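Local coordinates for SnoaL-like domain-containing protein (Burkholderia thailandensis E264, PDB 3EC9), which is of unknown function but adopts the NTF2-like fold of the SnoaL-like family, whose cone-shaped domains often enclose a ligand-binding or catalytic pocket, at residues S25-D29 / P30-M34; H84-D88 / T89-V93. All coordinates share one frame; numbering follows the deposited sequence.

Contact 1: S25-D29 / P30-M34; sequences SDRHD and PAAMM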
loop_
_atom_site.group_PDB
_atom_site.type_symbol
_atom_site.label_atom_id
_atom_site.label_comp_id
_atom_site.label_asym_id
_atom_site.label_seq_id
_atom_site.Cartn_x
_atom_site.Cartn_y
_atom_site.Cartn_z
ATOM N N SER B 25 6.940 -9.615 15.634
ATOM C CA SER B 25 6.021 -8.492 15.878
ATOM C C SER B 25 4.691 -8.988 16.412
ATOM O O SER B 25 4.105 -8.376 17.324
ATOM C CB SER B 25 5.814 -7.710 14.576
ATOM O OG SER B 25 4.920 -6.645 14.785
ATOM N N ASP B 26 4.205 -10.080 15.860
ATOM C CA ASP B 26 2.959 -10.643 16.295
ATOM C C ASP B 26 2.998 -11.073 17.772
ATOM O O ASP B 26 2.023 -10.917 18.513
ATOM C CB ASP B 26 2.576 -11.812 15.421
ATOM C CG ASP B 26 1.164 -12.272 15.671
ATOM O OD1 ASP B 26 0.251 -11.419 15.651
ATOM O OD2 ASP B 26 0.976 -13.472 15.905
ATOM N N ARG B 27 4.137 -11.571 18.212
ATOM C CA ARG B 27 4.224 -12.070 19.597
ATOM C C ARG B 27 4.822 -11.018 20.546
ATOM O O ARG B 27 5.045 -11.290 21.720
ATOM C CB ARG B 27 4.956 -13.425 19.635
ATOM C CG ARG B 27 6.383 -13.329 19.306
ATOM C CD ARG B 27 7.115 -14.669 19.239
ATOM N NE ARG B 27 8.535 -14.326 19.219
ATOM C CZ ARG B 27 9.358 -14.424 18.181
ATOM N NH1 ARG B 27 8.974 -14.954 17.029
ATOM N NH2 ARG B 27 10.599 -13.987 18.327
ATOM N N HIS B 28 5.019 -9.805 20.038
ATOM C CA HIS B 28 5.505 -8.666 20.771
ATOM C C HIS B 28 6.855 -8.888 21.426
ATOM O O HIS B 28 7.060 -8.587 22.602
ATOM C CB HIS B 28 4.446 -8.178 21.753
ATOM C CG HIS B 28 3.169 -7.796 21.077
ATOM N ND1 HIS B 28 2.966 -6.550 20.524
ATOM C CD2 HIS B 28 2.058 -8.520 20.802
ATOM C CE1 HIS B 28 1.767 -6.514 19.968
ATOM N NE2 HIS B 28 1.197 -7.697 20.122
ATOM N N ASP B 29 7.793 -9.348 20.599
ATOM C CA ASP B 29 9.177 -9.518 20.976
ATOM C C ASP B 29 10.028 -8.443 20.317
ATOM O O ASP B 29 10.599 -8.670 19.258
ATOM C CB ASP B 29 9.594 -10.911 20.504
ATOM C CG ASP B 29 11.024 -11.248 20.828
ATOM O OD1 ASP B 29 11.742 -10.400 21.401
ATOM O OD2 ASP B 29 11.425 -12.385 20.494
ATOM N N PRO B 30 10.124 -7.250 20.921
ATOM C CA PRO B 30 10.832 -6.153 20.240
ATOM C C PRO B 30 12.296 -6.396 19.965
ATOM O O PRO B 30 12.790 -5.873 18.970
ATOM C CB PRO B 30 10.682 -4.968 21.203
ATOM C CG PRO B 30 10.330 -5.562 22.493
ATOM C CD PRO B 30 9.616 -6.841 22.245
ATOM N N ALA B 31 12.998 -7.174 20.791
ATOM C CA ALA B 31 14.387 -7.509 20.506
ATOM C C ALA B 31 14.490 -8.259 19.191
ATOM O O ALA B 31 15.285 -7.897 18.317
ATOM C CB ALA B 31 15.004 -8.355 21.630
ATOM N N ALA B 32 13.663 -9.282 19.019
ATOM C CA ALA B 32 13.658 -10.032 17.743
ATOM C C ALA B 32 13.112 -9.184 16.579
ATOM O O ALA B 32 13.630 -9.261 15.467
ATOM C CB ALA B 32 12.858 -11.360 17.869
HETATM N N MSE B 33 12.076 -8.385 16.820
HETATM C CA MSE B 33 11.565 -7.491 15.770
HETATM C C MSE B 33 12.661 -6.670 15.133
HETATM O O MSE B 33 12.701 -6.532 13.908
HETATM C CB MSE B 33 10.574 -6.500 16.334
HETATM C CG MSE B 33 9.216 -7.060 16.542
HETATM SE SE MSE B 33 8.141 -5.581 17.164
HETATM C CE MSE B 33 6.918 -6.590 18.251
HETATM N N MSE B 34 13.527 -6.101 15.976
HETATM C CA MSE B 34 14.536 -5.150 15.527
HETATM C C MSE B 34 15.919 -5.760 15.239
HETATM O O MSE B 34 16.834 -5.059 14.808
HETATM C CB MSE B 34 14.697 -3.991 16.554
HETATM C CG MSE B 34 13.444 -3.192 16.876
HETATM SE SE MSE B 34 12.995 -1.970 15.390
HETATM C CE MSE B 34 11.705 -3.088 14.605
HETATM O O HOH W 1 12.314 -8.471 23.460
#
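The carboxylate of D29 lies against A32, its OD2 3.2 Å from A32 CB. R27 brings the edge of its guanidinium to the same oxygen, NH2 2.8 Å from D29 OD2 in a salt bridge close to the guanidinium plane and on the anti side of the carboxylate, though tilted out of the carboxylate plane; A32 CB sits obliquely to the guanidinium. On the H28 ring, S25 O lies over the centre of one face, 3.8 Å above the plane. These groups sit at the short junction between helix 14-26 and helix 30-34, where a Schellman motif ends the first helix with H28 at positive phi (58°) and D29 becomes the N-cap of the second. With its CG anti to the backbone N (chi1 -180°), D29 turns its carboxylate back over the first turn. OD1 takes a weak but straight capping bond from A32 N at 3.3 Å, and a water donates to OD1 while accepting from A31 N. The buried selenomethionine M33 lays its side chain against S25 at the end of helix 14-26. Its backbone closes the first helical turn: M33 N donates to D29 O at 2.9 Å, the N-H pointing almost straight at the oxygen (168°).

Contact 2: H84-D88 / T89-V93; sequences HDAGD and TVIGV
Backbone hydrogen bonds pair H84 with I91 and A86 with T89 in this beta hairpin with a two-residue loop, closed by a type II' turn from A86 to T89. H84 and I91 bond reciprocally, H84 N to I91 O at 2.8 Å and I91 N to H84 O at 2.9 Å. Nearer the turn, A86 N reaches T89 O in a bent hydrogen bond (134° at the hydrogen), and the return bond, T89 N to A86 O, is weak at 3.5 Å. D85, just ahead of the turn, accepts from G87 N at OD1 (3.1 Å), nearly along its C-O axis: an Asx turn. Apolar contacts line the face carrying H84, A86, T89 and I91, with I91 CD1 4.1 Å from A86 CB. H84 CG, anti to its carbonyl carbon (chi1 -55°), carries the imidazole along the strand until its edge meets V93 CG2, 3.9 Å from NE2. In one of two conformers, T89 OG1 hydrogen-bonds to W115 O on strand 106-118. Helix 14-26 sets Y15 against D85, and P14 and V18 against V90; across the other face I91 packs on I91 of the second subunit, and H84 and T89 on T89 and H84 of that subunit.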
loop_
_atom_site.group_PDB
_atom_site.type_symbol
_atom_site.label_atom_id
_atom_site.label_comp_id
_atom_site.label_asym_id
_atom_site.label_seq_id
_atom_site.Cartn_x
_atom_site.Cartn_y
_atom_site.Cartn_z
ATOM N N HIS B 84 5.041 -11.457 -0.517
ATOM C CA HIS B 84 5.463 -11.591 -1.894
ATOM C C HIS B 84 6.959 -11.406 -1.981
ATOM O O HIS B 84 7.495 -10.391 -1.541
ATOM C CB HIS B 84 4.759 -10.582 -2.800
ATOM C CG HIS B 84 3.263 -10.634 -2.726
ATOM N ND1 HIS B 84 2.532 -11.754 -3.078
ATOM C CD2 HIS B 84 2.383 -9.747 -2.214
ATOM C CE1 HIS B 84 1.247 -11.505 -2.846
ATOM N NE2 HIS B 84 1.131 -10.289 -2.335
ATOM N N ASP B 85 7.626 -12.404 -2.548
ATOM C CA ASP B 85 9.081 -12.453 -2.631
ATOM C C ASP B 85 9.520 -11.844 -3.957
ATOM O O ASP B 85 9.435 -12.501 -4.982
ATOM C CB ASP B 85 9.518 -13.942 -2.521
ATOM C CG ASP B 85 11.017 -14.119 -2.389
ATOM O OD1 ASP B 85 11.762 -13.165 -2.613
ATOM O OD2 ASP B 85 11.473 -15.260 -2.072
ATOM N N ALA B 86 10.049 -10.609 -3.931
ATOM C CA ALA B 86 10.625 -9.958 -5.124
ATOM C C ALA B 86 12.157 -9.835 -4.945
ATOM O O ALA B 86 12.804 -8.856 -5.355
ATOM C CB ALA B 86 9.959 -8.566 -5.341
ATOM N N GLY B 87 12.755 -10.815 -4.291
ATOM C CA GLY B 87 14.216 -10.892 -4.224
ATOM C C GLY B 87 14.765 -10.089 -3.067
ATOM O O GLY B 87 14.554 -10.440 -1.897
ATOM N N ASP B 88 15.391 -8.959 -3.365
ATOM C CA ASP B 88 15.869 -8.082 -2.305
ATOM C C ASP B 88 14.755 -7.254 -1.712
ATOM O O ASP B 88 14.908 -6.695 -0.622
ATOM C CB ASP B 88 16.947 -7.148 -2.820
ATOM C CG ASP B 88 18.222 -7.894 -3.221
ATOM O OD1 ASP B 88 18.463 -8.990 -2.667
ATOM O OD2 ASP B 88 18.940 -7.368 -4.103
ATOM N N THR B 89 13.648 -7.146 -2.444
ATOM C CA THR B 89 12.444 -6.502 -1.920
ATOM C C THR B 89 11.436 -7.588 -1.558
ATOM O O THR B 89 11.388 -8.671 -2.179
ATOM C CB THR B 89 11.820 -5.474 -2.924
ATOM O OG1 THR B 89 10.588 -4.939 -2.408
ATOM C CG2 THR B 89 11.547 -6.120 -4.226
ATOM N N VAL B 90 10.647 -7.302 -0.527
ATOM C CA VAL B 90 9.637 -8.246 -0.054
ATOM C C VAL B 90 8.404 -7.384 0.238
ATOM O O VAL B 90 8.575 -6.294 0.778
ATOM C CB VAL B 90 10.080 -8.946 1.214
ATOM C CG1 VAL B 90 9.019 -9.991 1.707
ATOM C CG2 VAL B 90 11.464 -9.595 0.988
ATOM N N ILE B 91 7.197 -7.840 -0.126
ATOM C CA ILE B 91 5.984 -7.044 0.115
ATOM C C ILE B 91 5.012 -7.867 0.965
ATOM O O ILE B 91 4.522 -8.919 0.537
ATOM C CB ILE B 91 5.301 -6.586 -1.224
ATOM C CG1 ILE B 91 6.305 -5.779 -2.064
ATOM C CG2 ILE B 91 4.022 -5.779 -0.965
ATOM C CD1 ILE B 91 7.279 -6.591 -2.952
ATOM N N GLY B 92 4.712 -7.353 2.158
ATOM C CA GLY B 92 3.719 -7.964 3.049
ATOM C C GLY B 92 2.358 -7.318 2.806
ATOM O O GLY B 92 2.294 -6.119 2.483
ATOM N N VAL B 93 1.273 -8.091 2.884
ATOM C CA VAL B 93 -0.065 -7.535 2.713
ATOM C C VAL B 93 -0.910 -8.136 3.810
ATOM O O VAL B 93 -0.773 -9.318 4.150
ATOM C CB VAL B 93 -0.660 -7.887 1.353
ATOM C CG1 VAL B 93 -2.107 -7.341 1.252
ATOM C CG2 VAL B 93 0.238 -7.411 0.190
#

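Contacts 1 and 2 lie within the same SnoaL-like domain but do not touch: their centres are about 20 Å apart and their nearest atoms about 12 Å. Helix 14-26 connects them. Contact 1 takes in its C-terminal end, where the chain turns into helix 30-34, whereas contact 2 receives P14, Y15 and V18 from its beginning. Contact 1 is a surface junction on the helical side, with no other protein chain of the assembly against it; a glycerol hydrogen-bonds to S25 and an acetate lies about 3 Å from the D29 side chain, both probably from the crystallisation liquor. The hairpin of contact 2, by contrast, faces the second subunit. No active site is established.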